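Local structure of methylglyoxal reductase (NADPH-dependent) (Candida albicans SC5314, 6KWS) at residues S126-S131 with G163-K168; S190-S195 with Q259-N264; S134-K139 with E302-I307; F196-Q201 with G235-V240. The protein probably catalyses the NADPH-dependent reduction of methylglyoxal, as a reductase of the NAD(P)-dependent epimerase/dehydratase family with a Rossmann-type nucleotide-binding fold. The protein carries 1 engineered substitution. One frame throughout, in Å; residues are numbered along the deposited sequence.

Overall arrangement
From the N terminus, the loop 126-131 opens interaction 1, and residues 134-139 open interaction 3 before 163-168 on helix 160-181 closes the first. Interactions 1 and 3 therefore cross along the chain. Strand 188-194 then opens interaction 2, and the short strand 196-198 opens interaction 4 directly after it. Interaction 4 closes first, at 235-240; interaction 2 closes at 259-264 and encloses it, and interaction 3 encloses both when 302-307 arrives. Interactions 2 and 4 belong to the same large sheet, in which strands 260-269 and 234-239 are neighbours. Interaction 1 ties the loop after strand 120-124 to helix 160-181, and interaction 3 joins two peripheral segments about 18 Å from interaction 2, centre to centre.

Interaction 1: residues S126-S131 with G163-K168; sequences SYAAIS and GYRGSK
Arg-165 reaches from its helix to Ser-131 and meets it end-on, one terminal nitrogen to each of two oxygens. NH2 donates to Ser-131 OG at 2.9 Å, with the hydroxyl lying in the guanidinium plane. NH1 donates to Ser-131 O at 3.1 Å, Ser-131 O lying slightly out of that plane, and NH2 adds a weak bond to the same O. Such a two-nitrogen grip fixes the rotation of the flat group. The arginine chain is bent at chi3 (66°), which turns NE toward Ala-128, whose CB lies 3.8 Å from it. Ala-128 O stands over one face of the guanidinium, near its rim, while Ala-128 CB also packs 3.8 Å from Arg-165 CB.

Beside this, Ser-126 CB touches Lys-168 CG at 3.9 Å, and the lysine chain leads off from there. Ser-126 OG, anti to the backbone N (chi1 162°), accepts from Ala-128 N at 2.8 Å, forming an ST turn that shapes the loop. Behind the grip, Tyr-127 O takes both Ile-130 N and Ser-131 N, and Ser-131 OG sits 3.4 Å above the plane of the Tyr-127 ring, toward its rim.

Lys-168 binds NADPH, and with Tyr-164 it shows the Tyr-X-X-X-Lys spacing of the short-chain dehydrogenases, consistent with a place beside the active site. The contact sets the loop after strand 120-124 against helix 160-181; Tyr-127 and Ile-130 pack on strand 260-269, and both, with Ser-131, on strand 142-143, while helix 92-114 meets Ser-167.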
loop_
_atom_site.group_PDB
_atom_site.type_symbol
_atom_site.label_atom_id
_atom_site.label_comp_id
_atom_site.label_asym_id
_atom_site.label_seq_id
_atom_site.Cartn_x
_atom_site.Cartn_y
_atom_site.Cartn_z
ATOM N N SER A 126 0.099 4.267 5.469
ATOM C CA SER A 126 -1.176 4.534 4.830
ATOM C C SER A 126 -1.536 5.991 5.044
ATOM O O SER A 126 -1.205 6.579 6.077
ATOM C CB SER A 126 -2.296 3.637 5.382
ATOM O OG SER A 126 -3.575 4.173 5.059
ATOM N N TYR A 127 -2.222 6.562 4.047
ATOM C CA TYR A 127 -2.858 7.857 4.233
ATOM C C TYR A 127 -3.699 7.870 5.508
ATOM O O TYR A 127 -3.866 8.920 6.140
ATOM C CB TYR A 127 -3.717 8.175 3.000
ATOM C CG TYR A 127 -4.440 9.507 3.043
ATOM C CD1 TYR A 127 -3.732 10.703 3.189
ATOM C CD2 TYR A 127 -5.825 9.571 2.943
ATOM C CE1 TYR A 127 -4.384 11.921 3.234
ATOM C CE2 TYR A 127 -6.494 10.791 2.979
ATOM C CZ TYR A 127 -5.769 11.957 3.122
ATOM O OH TYR A 127 -6.423 13.169 3.162
ATOM N N ALA A 128 -4.233 6.714 5.901
ATOM C CA ALA A 128 -5.016 6.642 7.120
ATOM C C ALA A 128 -4.218 7.043 8.352
ATOM O O ALA A 128 -4.818 7.411 9.363
ATOM C CB ALA A 128 -5.571 5.230 7.309
ATOM N N ALA A 129 -2.890 6.948 8.319
ATOM C CA ALA A 129 -2.109 7.439 9.447
ATOM C C ALA A 129 -1.879 8.938 9.372
ATOM O O ALA A 129 -1.407 9.537 10.348
ATOM C CB ALA A 129 -0.765 6.712 9.535
ATOM N N ILE A 130 -2.215 9.563 8.250
ATOM C CA ILE A 130 -2.027 10.992 8.081
ATOM C C ILE A 130 -3.291 11.785 8.412
ATOM O O ILE A 130 -3.211 12.849 9.025
ATOM C CB ILE A 130 -1.544 11.292 6.651
ATOM C CG1 ILE A 130 -0.175 10.649 6.406
ATOM C CG2 ILE A 130 -1.468 12.774 6.467
ATOM C CD1 ILE A 130 0.535 11.141 5.141
ATOM N N SER A 131 -4.475 11.301 8.033
ATOM C CA SER A 131 -5.653 12.159 7.996
ATOM C C SER A 131 -6.652 11.791 9.093
ATOM O O SER A 131 -7.129 10.652 9.163
ATOM C CB SER A 131 -6.310 12.114 6.618
ATOM O OG SER A 131 -6.875 10.855 6.363
ATOM N N GLY A 163 -11.019 0.818 13.575
ATOM C CA GLY A 163 -9.962 -0.137 13.869
ATOM C C GLY A 163 -8.902 -0.190 12.783
ATOM O O GLY A 163 -7.701 -0.188 13.065
ATOM N N TYR A 164 -9.334 -0.234 11.521
ATOM C CA TYR A 164 -8.372 -0.316 10.430
ATOM C C TYR A 164 -7.503 0.936 10.390
ATOM O O TYR A 164 -6.270 0.851 10.420
ATOM C CB TYR A 164 -9.094 -0.537 9.094
ATOM C CG TYR A 164 -8.166 -0.383 7.902
ATOM C CD1 TYR A 164 -7.359 -1.434 7.471
ATOM C CD2 TYR A 164 -8.082 0.829 7.218
ATOM C CE1 TYR A 164 -6.495 -1.280 6.394
ATOM C CE2 TYR A 164 -7.219 0.994 6.156
ATOM C CZ TYR A 164 -6.425 -0.054 5.743
ATOM O OH TYR A 164 -5.579 0.157 4.670
ATOM N N ARG A 165 -8.123 2.115 10.340
ATOM C CA ARG A 165 -7.314 3.320 10.234
ATOM C C ARG A 165 -6.497 3.542 11.503
ATOM O O ARG A 165 -5.317 3.902 11.433
ATOM C CB ARG A 165 -8.188 4.535 9.915
ATOM C CG ARG A 165 -9.375 4.276 8.984
ATOM C CD ARG A 165 -10.027 5.589 8.490
ATOM N NE ARG A 165 -9.166 6.401 7.606
ATOM C CZ ARG A 165 -8.758 7.659 7.859
ATOM N NH1 ARG A 165 -9.103 8.306 8.967
ATOM N NH2 ARG A 165 -7.993 8.287 6.990
ATOM N N GLY A 166 -7.088 3.294 12.671
ATOM C CA GLY A 166 -6.313 3.363 13.901
ATOM C C GLY A 166 -5.074 2.490 13.865
ATOM O O GLY A 166 -3.973 2.936 14.194
ATOM N N SER A 167 -5.231 1.232 13.447
ATOM C CA SER A 167 -4.089 0.327 13.449
ATOM C C SER A 167 -2.992 0.824 12.528
ATOM O O SER A 167 -1.802 0.638 12.811
ATOM C CB SER A 167 -4.523 -1.063 13.027
ATOM O OG SER A 167 -4.993 -0.995 11.701
ATOM N N LYS A 168 -3.364 1.455 11.415
ATOM C CA LYS A 168 -2.335 2.014 10.551
ATOM C C LYS A 168 -1.577 3.125 11.268
ATOM O O LYS A 168 -0.338 3.145 11.259
ATOM C CB LYS A 168 -2.953 2.489 9.235
ATOM C CG LYS A 168 -3.451 1.322 8.354
ATOM C CD LYS A 168 -2.285 0.486 7.884
ATOM C CE LYS A 168 -2.719 -0.705 7.041
ATOM N NZ LYS A 168 -1.544 -1.281 6.295
#

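Interaction 2: residues S190-S195 with Q259-N264; sequences STINPS and QRILLN
Thr-191 O receives Ile-261 N at 2.7 Å, the shortest of the backbone bonds that zip these two parallel strands together. The ladder continues with Asn-193 N donating to Ile-261 O at 2.8 Å, in a nearly straight bond (175°), and with Leu-263 N reaching Asn-193 O from above the carbonyl plane. It ends in the bond from Ser-195 N to Leu-263 O, 3.0 Å long, while Pro-194 CA makes a CH...O contact to the same oxygen.

On one face of the sheet Ile-192 CG2, anti to the backbone N, meets Leu-263 CD1 at 4.0 Å, the two side chains crossing at a slant, and Pro-194 CB lies 4.1 Å from Leu-263 CB. Helix 240-252 covers this apolar face. On the other, Thr-191 and Arg-260 lie side by side pointing the same way. The charged end of Arg-260 goes beyond the strands, to a salt bridge with Glu-172, a cation-pi contact with Trp-148 and backbone carbonyls.

The pairing joins strand 188-194 to strand 260-269 in the central sheet of the Rossmann-type domain. Backbone bonds thus set the register and apolar branches seal one face, while carboxylate, aromatic and carbonyl partners probably stabilise the buried arginine opposite.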
loop_
_atom_site.group_PDB
_atom_site.type_symbol
_atom_site.label_atom_id
_atom_site.label_comp_id
_atom_site.label_asym_id
_atom_site.label_seq_id
_atom_site.Cartn_x
_atom_site.Cartn_y
_atom_site.Cartn_z
ATOM N N SER A 190 12.176 5.255 6.165
ATOM C CA SER A 190 11.216 6.027 5.398
ATOM C C SER A 190 9.860 5.337 5.415
ATOM O O SER A 190 9.730 4.141 5.704
ATOM C CB SER A 190 11.675 6.225 3.952
ATOM O OG SER A 190 12.851 6.995 3.915
ATOM N N THR A 191 8.852 6.107 5.056
ATOM C CA THR A 191 7.482 5.658 5.179
ATOM C C THR A 191 6.756 6.032 3.893
ATOM O O THR A 191 6.935 7.143 3.382
ATOM C CB THR A 191 6.871 6.302 6.432
ATOM O OG1 THR A 191 6.955 5.386 7.530
ATOM C CG2 THR A 191 5.495 6.653 6.233
ATOM N N ILE A 192 5.991 5.089 3.344
ATOM C CA ILE A 192 5.170 5.295 2.154
ATOM C C ILE A 192 3.706 5.247 2.584
ATOM O O ILE A 192 3.220 4.189 3.001
ATOM C CB ILE A 192 5.462 4.223 1.098
ATOM C CG1 ILE A 192 6.962 4.164 0.809
ATOM C CG2 ILE A 192 4.689 4.497 -0.181
ATOM C CD1 ILE A 192 7.458 5.364 0.013
ATOM N N ASN A 193 2.985 6.371 2.495
ATOM C CA ASN A 193 1.584 6.433 2.934
ATOM C C ASN A 193 0.653 6.627 1.753
ATOM O O ASN A 193 0.280 7.769 1.438
ATOM C CB ASN A 193 1.355 7.557 3.937
ATOM C CG ASN A 193 2.348 7.550 5.030
ATOM O OD1 ASN A 193 2.069 7.112 6.142
ATOM N ND2 ASN A 193 3.530 8.055 4.731
ATOM N N PRO A 194 0.214 5.557 1.099
ATOM C CA PRO A 194 -0.708 5.706 -0.026
ATOM C C PRO A 194 -2.151 5.847 0.432
ATOM O O PRO A 194 -2.551 5.345 1.488
ATOM C CB PRO A 194 -0.501 4.400 -0.797
ATOM C CG PRO A 194 -0.158 3.424 0.258
ATOM C CD PRO A 194 0.564 4.145 1.342
ATOM N N SER A 195 -2.941 6.546 -0.384
ATOM C CA SER A 195 -4.394 6.516 -0.210
ATOM C C SER A 195 -4.933 5.189 -0.734
ATOM O O SER A 195 -4.211 4.184 -0.693
ATOM C CB SER A 195 -5.069 7.696 -0.910
ATOM O OG SER A 195 -4.228 8.253 -1.893
ATOM N N GLN A 259 11.793 10.479 6.157
ATOM C CA GLN A 259 10.646 11.143 5.563
ATOM C C GLN A 259 9.421 10.239 5.620
ATOM O O GLN A 259 9.534 9.008 5.562
ATOM C CB GLN A 259 10.914 11.544 4.105
ATOM C CG GLN A 259 12.022 12.573 3.929
ATOM C CD GLN A 259 11.870 13.776 4.843
ATOM O OE1 GLN A 259 10.798 14.358 4.963
ATOM N NE2 GLN A 259 12.947 14.126 5.526
ATOM N N ARG A 260 8.252 10.871 5.762
ATOM C CA ARG A 260 6.961 10.251 5.480
ATOM C C ARG A 260 6.511 10.728 4.110
ATOM O O ARG A 260 6.304 11.928 3.912
ATOM C CB ARG A 260 5.904 10.643 6.499
ATOM C CG ARG A 260 6.180 10.269 7.911
ATOM C CD ARG A 260 5.102 10.937 8.729
ATOM N NE ARG A 260 3.940 10.082 8.941
ATOM C CZ ARG A 260 2.707 10.546 9.129
ATOM N NH1 ARG A 260 2.480 11.860 9.106
ATOM N NH2 ARG A 260 1.702 9.696 9.337
ATOM N N ILE A 261 6.354 9.809 3.169
ATOM C CA ILE A 261 6.058 10.184 1.799
ATOM C C ILE A 261 4.591 9.879 1.531
ATOM O O ILE A 261 4.158 8.720 1.587
ATOM C CB ILE A 261 6.997 9.486 0.806
ATOM C CG1 ILE A 261 8.418 10.010 0.991
ATOM C CG2 ILE A 261 6.649 9.855 -0.580
ATOM C CD1 ILE A 261 9.444 8.941 1.148
ATOM N N LEU A 262 3.823 10.923 1.259
ATOM C CA LEU A 262 2.413 10.766 0.933
ATOM C C LEU A 262 2.275 10.358 -0.538
ATOM O O LEU A 262 2.845 11.003 -1.432
ATOM C CB LEU A 262 1.680 12.070 1.235
ATOM C CG LEU A 262 0.232 12.071 1.706
ATOM C CD1 LEU A 262 -0.198 13.499 2.125
ATOM C CD2 LEU A 262 -0.652 11.542 0.598
ATOM N N LEU A 263 1.539 9.281 -0.797
ATOM C CA LEU A 263 1.316 8.827 -2.163
ATOM C C LEU A 263 -0.153 8.991 -2.485
ATOM O O LEU A 263 -0.999 8.204 -2.037
ATOM C CB LEU A 263 1.791 7.399 -2.386
ATOM C CG LEU A 263 3.090 7.703 -3.127
ATOM C CD1 LEU A 263 4.236 7.899 -2.137
ATOM C CD2 LEU A 263 3.423 6.753 -4.248
ATOM N N ASN A 264 -0.443 10.038 -3.254
ATOM C CA ASN A 264 -1.796 10.320 -3.692
ATOM C C ASN A 264 -1.743 11.036 -5.031
ATOM O O ASN A 264 -1.059 12.051 -5.184
ATOM C CB ASN A 264 -2.555 11.160 -2.667
ATOM C CG ASN A 264 -4.007 11.374 -3.070
ATOM O OD1 ASN A 264 -4.849 10.520 -2.841
ATOM N ND2 ASN A 264 -4.295 12.506 -3.685
#

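Interaction 3: residues S134-K139 with E302-I307; sequences SKEADK and ESLATI
Glu-136 and Leu-304 run side by side and point the same way, so that the leucine branch CD2 lies 3.7 Å from Glu-136 O and 4.2 Å from Glu-136 OE1. The glutamate leaves with CG anti to the backbone N (chi1 166°), and its chain bends at chi2 (89°). Its carboxylate looks past the leucine to other partners, a salt bridge with Arg-267 and a hydrogen bond with Tyr-127 OH.

Ala-305 takes a different pose, presenting CB to the carbonyl oxygens of Lys-135 and Asp-138, each at 3.5 Å. Lys-139 lays its CB against Glu-302 O at 3.6 Å, and its CD follows the same oxygen. Between these contacts runs the hydrogen bond from Ala-305 N to Glu-136 O, 2.8 Å long, with the donor above the carbonyl plane. CH...O contacts flank it, among them Lys-139 CA to Leu-304 O at 3.5 Å.

The contact joins the turn leaving helix 133-136 to the link between helix 295-303 and strand 306-307, which pairs with strand 142-143. Since main-chain oxygens meet mostly CH groups and a single N-H, this reads as an interface set by backbone shape, with the charged ends of Glu-136 and Lys-135 (paired with Asp-147) anchored outside it.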
loop_
_atom_site.group_PDB
_atom_site.type_symbol
_atom_site.label_atom_id
_atom_site.label_comp_id
_atom_site.label_asym_id
_atom_site.label_seq_id
_atom_site.Cartn_x
_atom_site.Cartn_y
_atom_site.Cartn_z
ATOM N N SER A 134 -12.271 14.025 10.742
ATOM C CA SER A 134 -12.908 15.344 10.722
ATOM C C SER A 134 -12.181 16.302 9.781
ATOM O O SER A 134 -12.812 17.171 9.168
ATOM C CB SER A 134 -12.957 15.937 12.125
ATOM O OG SER A 134 -11.702 16.525 12.448
ATOM N N LYS A 135 -10.864 16.160 9.648
ATOM C CA LYS A 135 -10.128 17.022 8.735
ATOM C C LYS A 135 -10.349 16.633 7.275
ATOM O O LYS A 135 -10.548 17.511 6.424
ATOM C CB LYS A 135 -8.636 16.996 9.064
ATOM C CG LYS A 135 -8.065 18.367 9.158
ATOM C CD LYS A 135 -6.833 18.530 8.332
ATOM C CE LYS A 135 -5.660 18.819 9.250
ATOM N NZ LYS A 135 -5.038 20.129 8.962
ATOM N N GLU A 136 -10.312 15.330 6.969
ATOM C CA GLU A 136 -10.493 14.866 5.594
ATOM C C GLU A 136 -11.836 15.311 5.021
ATOM O O GLU A 136 -11.958 15.538 3.807
ATOM C CB GLU A 136 -10.365 13.338 5.548
ATOM C CG GLU A 136 -10.847 12.682 4.264
ATOM C CD GLU A 136 -9.749 12.574 3.213
ATOM O OE1 GLU A 136 -9.832 11.702 2.312
ATOM O OE2 GLU A 136 -8.794 13.372 3.287
ATOM N N ALA A 137 -12.841 15.471 5.876
ATOM C CA ALA A 137 -14.172 15.870 5.457
ATOM C C ALA A 137 -14.352 17.381 5.377
ATOM O O ALA A 137 -15.486 17.835 5.185
ATOM C CB ALA A 137 -15.213 15.278 6.411
ATOM N N ASP A 138 -13.274 18.172 5.532
ATOM C CA ASP A 138 -13.350 19.633 5.607
ATOM C C ASP A 138 -12.809 20.220 4.303
ATOM O O ASP A 138 -11.594 20.213 4.064
ATOM C CB ASP A 138 -12.586 20.166 6.830
ATOM C CG ASP A 138 -12.564 21.719 6.909
ATOM O OD1 ASP A 138 -13.331 22.387 6.161
ATOM O OD2 ASP A 138 -11.778 22.274 7.725
ATOM N N LYS A 139 -13.709 20.749 3.470
ATOM C CA LYS A 139 -13.299 21.285 2.175
ATOM C C LYS A 139 -12.276 22.420 2.311
ATOM O O LYS A 139 -11.590 22.743 1.327
ATOM C CB LYS A 139 -14.537 21.768 1.403
ATOM C CG LYS A 139 -14.813 23.240 1.629
ATOM C CD LYS A 139 -16.171 23.658 1.198
ATOM C CE LYS A 139 -16.378 25.126 1.541
ATOM N NZ LYS A 139 -15.224 25.943 1.095
ATOM N N GLU A 302 -16.815 19.855 -2.736
ATOM C CA GLU A 302 -17.627 20.314 -1.618
ATOM C C GLU A 302 -17.314 19.632 -0.294
ATOM O O GLU A 302 -17.654 20.189 0.751
ATOM C CB GLU A 302 -19.121 20.115 -1.912
ATOM C CG GLU A 302 -19.787 21.321 -2.539
ATOM C CD GLU A 302 -21.022 20.977 -3.367
ATOM O OE1 GLU A 302 -21.543 19.838 -3.253
ATOM O OE2 GLU A 302 -21.472 21.863 -4.130
ATOM N N SER A 303 -16.693 18.442 -0.293
ATOM C CA SER A 303 -16.692 17.665 0.943
ATOM C C SER A 303 -15.378 16.943 1.248
ATOM O O SER A 303 -15.376 16.031 2.092
ATOM C CB SER A 303 -17.813 16.614 0.930
ATOM O OG SER A 303 -17.570 15.607 -0.035
ATOM N N LEU A 304 -14.268 17.310 0.600
ATOM C CA LEU A 304 -12.977 16.698 0.886
ATOM C C LEU A 304 -11.900 17.757 1.070
ATOM O O LEU A 304 -11.850 18.741 0.325
ATOM C CB LEU A 304 -12.549 15.747 -0.232
ATOM C CG LEU A 304 -13.360 14.458 -0.356
ATOM C CD1 LEU A 304 -12.916 13.660 -1.578
ATOM C CD2 LEU A 304 -13.226 13.644 0.918
ATOM N N ALA A 305 -11.026 17.538 2.053
ATOM C CA ALA A 305 -9.830 18.354 2.161
ATOM C C ALA A 305 -8.994 18.252 0.889
ATOM O O ALA A 305 -9.170 17.361 0.057
ATOM C CB ALA A 305 -8.983 17.931 3.358
ATOM N N THR A 306 -8.069 19.185 0.755
ATOM C CA THR A 306 -7.048 19.139 -0.273
ATOM C C THR A 306 -5.821 18.441 0.285
ATOM O O THR A 306 -5.306 18.829 1.341
ATOM C CB THR A 306 -6.683 20.550 -0.729
ATOM O OG1 THR A 306 -7.858 21.194 -1.231
ATOM C CG2 THR A 306 -5.634 20.499 -1.802
ATOM N N ILE A 307 -5.368 17.409 -0.416
ATOM C CA ILE A 307 -4.135 16.723 -0.055
ATOM C C ILE A 307 -2.988 17.463 -0.710
ATOM O O ILE A 307 -2.934 17.565 -1.940
ATOM C CB ILE A 307 -4.155 15.256 -0.494
ATOM C CG1 ILE A 307 -5.240 14.502 0.268
ATOM C CG2 ILE A 307 -2.794 14.627 -0.281
ATOM C CD1 ILE A 307 -5.556 13.200 -0.360
#

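Interaction 4: residues F196-Q201 with G235-V240; sequences FVFGPQ and GGWVDV
Residues 196-198 and 235-239 run as parallel strands with axes 38° apart, joined by a ladder in which Phe-196 O accepts from Val-238 N at 3.0 Å and Phe-198 O from Val-240 N at 2.7 Å. On one face, the side chains of Phe-198 and Trp-237 run at about a right angle to each other, the phenyl atom CE2 lying 3.5 Å from Trp-237 CB. Yet the ring planes are nearly parallel (12°) and slid apart, the phenyl and the five-membered ring having centroids 5.7 Å from each other, so overlap is slight. Phe-268 adds an edge-to-face partner to Phe-198. Phe-196 turns its ring edge to the glycines, with CD2 3.2 Å from Gly-236 O.

Val-197 and Val-238 lie on the opposite face. At the strand end Val-197 CG1, anti to the backbone N (chi1 178°), reaches Val-240 CB, on the first turn of helix 240-252, at 3.5 Å, the two valines crossing at about a right angle. Phe-12 of helix 12-23 touches both. Gly-199 CA passes 3.6 Å from Asp-239 OD2; this aspartate is the N-cap of that helix and also bonds to Ser-326.

Val-197 contributes to NADPH binding, and the pair belongs to a beta-alpha-beta unit whose connection includes helix 216-222. A parallel ladder backed by valine contacts is consistent with Val-197 being held beside Phe-12, another NADPH-binding residue.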
loop_
_atom_site.group_PDB
_atom_site.type_symbol
_atom_site.label_atom_id
_atom_site.label_comp_id
_atom_site.label_asym_id
_atom_site.label_seq_id
_atom_site.Cartn_x
_atom_site.Cartn_y
_atom_site.Cartn_z
ATOM N N PHE A 196 -6.184 5.154 -1.210
ATOM C CA PHE A 196 -6.691 3.922 -1.809
ATOM C C PHE A 196 -5.850 3.541 -3.020
ATOM O O PHE A 196 -5.638 4.350 -3.925
ATOM C CB PHE A 196 -8.151 4.063 -2.225
ATOM C CG PHE A 196 -9.084 4.247 -1.085
ATOM C CD1 PHE A 196 -9.388 3.182 -0.238
ATOM C CD2 PHE A 196 -9.683 5.491 -0.857
ATOM C CE1 PHE A 196 -10.260 3.359 0.830
ATOM C CE2 PHE A 196 -10.562 5.676 0.208
ATOM C CZ PHE A 196 -10.845 4.610 1.051
ATOM N N VAL A 197 -5.369 2.309 -3.037
ATOM C CA VAL A 197 -4.450 1.863 -4.075
ATOM C C VAL A 197 -5.231 1.153 -5.177
ATOM O O VAL A 197 -5.821 0.091 -4.949
ATOM C CB VAL A 197 -3.362 0.951 -3.499
ATOM C CG1 VAL A 197 -2.485 0.491 -4.618
ATOM C CG2 VAL A 197 -2.559 1.687 -2.437
ATOM N N PHE A 198 -5.236 1.745 -6.369
ATOM C CA PHE A 198 -5.859 1.192 -7.559
ATOM C C PHE A 198 -4.775 0.626 -8.465
ATOM O O PHE A 198 -3.583 0.758 -8.196
ATOM C CB PHE A 198 -6.657 2.265 -8.315
ATOM C CG PHE A 198 -7.859 2.757 -7.594
ATOM C CD1 PHE A 198 -8.405 2.033 -6.557
ATOM C CD2 PHE A 198 -8.457 3.958 -7.966
ATOM C CE1 PHE A 198 -9.529 2.494 -5.884
ATOM C CE2 PHE A 198 -9.592 4.431 -7.301
ATOM C CZ PHE A 198 -10.128 3.693 -6.259
ATOM N N GLY A 199 -5.194 0.035 -9.580
ATOM C CA GLY A 199 -4.258 -0.403 -10.585
ATOM C C GLY A 199 -4.283 -1.903 -10.755
ATOM O O GLY A 199 -4.810 -2.635 -9.914
ATOM N N PRO A 200 -3.701 -2.387 -11.850
ATOM C CA PRO A 200 -3.696 -3.829 -12.119
ATOM C C PRO A 200 -2.722 -4.581 -11.222
ATOM O O PRO A 200 -1.774 -4.014 -10.674
ATOM C CB PRO A 200 -3.235 -3.888 -13.572
ATOM C CG PRO A 200 -2.237 -2.724 -13.612
ATOM C CD PRO A 200 -2.917 -1.640 -12.852
ATOM N N GLN A 201 -2.939 -5.890 -11.119
ATOM C CA GLN A 201 -1.933 -6.771 -10.537
ATOM C C GLN A 201 -0.755 -7.008 -11.483
ATOM O O GLN A 201 -0.866 -6.886 -12.704
ATOM C CB GLN A 201 -2.556 -8.107 -10.161
ATOM C CG GLN A 201 -3.857 -7.959 -9.448
ATOM C CD GLN A 201 -4.013 -8.981 -8.374
ATOM O OE1 GLN A 201 -4.461 -10.099 -8.632
ATOM N NE2 GLN A 201 -3.638 -8.615 -7.152
ATOM N N GLY A 235 -12.478 9.193 -1.847
ATOM C CA GLY A 235 -11.242 9.449 -1.145
ATOM C C GLY A 235 -10.147 9.801 -2.127
ATOM O O GLY A 235 -10.406 10.104 -3.293
ATOM N N GLY A 236 -8.928 9.806 -1.618
ATOM C CA GLY A 236 -7.792 9.876 -2.487
ATOM C C GLY A 236 -7.451 8.505 -3.021
ATOM O O GLY A 236 -7.765 7.479 -2.423
ATOM N N TRP A 237 -6.806 8.480 -4.180
ATOM C CA TRP A 237 -6.368 7.231 -4.771
ATOM C C TRP A 237 -4.976 7.462 -5.336
ATOM O O TRP A 237 -4.549 8.601 -5.537
ATOM C CB TRP A 237 -7.339 6.764 -5.871
ATOM C CG TRP A 237 -7.211 7.673 -7.041
ATOM C CD1 TRP A 237 -7.823 8.883 -7.220
ATOM C CD2 TRP A 237 -6.324 7.503 -8.150
ATOM N NE1 TRP A 237 -7.382 9.468 -8.388
ATOM C CE2 TRP A 237 -6.462 8.638 -8.976
ATOM C CE3 TRP A 237 -5.426 6.495 -8.525
ATOM C CZ2 TRP A 237 -5.741 8.790 -10.150
ATOM C CZ3 TRP A 237 -4.724 6.644 -9.689
ATOM C CH2 TRP A 237 -4.882 7.787 -10.493
ATOM N N VAL A 238 -4.283 6.366 -5.617
ATOM C CA VAL A 238 -2.990 6.407 -6.289
ATOM C C VAL A 238 -2.798 5.046 -6.939
ATOM O O VAL A 238 -3.273 4.033 -6.421
ATOM C CB VAL A 238 -1.866 6.747 -5.283
ATOM C CG1 VAL A 238 -1.846 5.708 -4.192
ATOM C CG2 VAL A 238 -0.529 6.809 -5.957
ATOM N N ASP A 239 -2.146 5.026 -8.099
ATOM C CA ASP A 239 -1.929 3.766 -8.800
ATOM C C ASP A 239 -0.837 2.952 -8.110
ATOM O O ASP A 239 0.166 3.500 -7.640
ATOM C CB ASP A 239 -1.559 4.028 -10.263
ATOM C CG ASP A 239 -1.448 2.746 -11.089
ATOM O OD1 ASP A 239 -0.382 2.076 -11.064
ATOM O OD2 ASP A 239 -2.429 2.421 -11.785
ATOM N N VAL A 240 -1.040 1.628 -8.075
ATOM C CA VAL A 240 -0.159 0.706 -7.360
ATOM C C VAL A 240 1.255 0.746 -7.913
ATOM O O VAL A 240 2.228 0.569 -7.166
ATOM C CB VAL A 240 -0.731 -0.726 -7.419
ATOM C CG1 VAL A 240 -0.837 -1.185 -8.852
ATOM C CG2 VAL A 240 0.121 -1.702 -6.600
#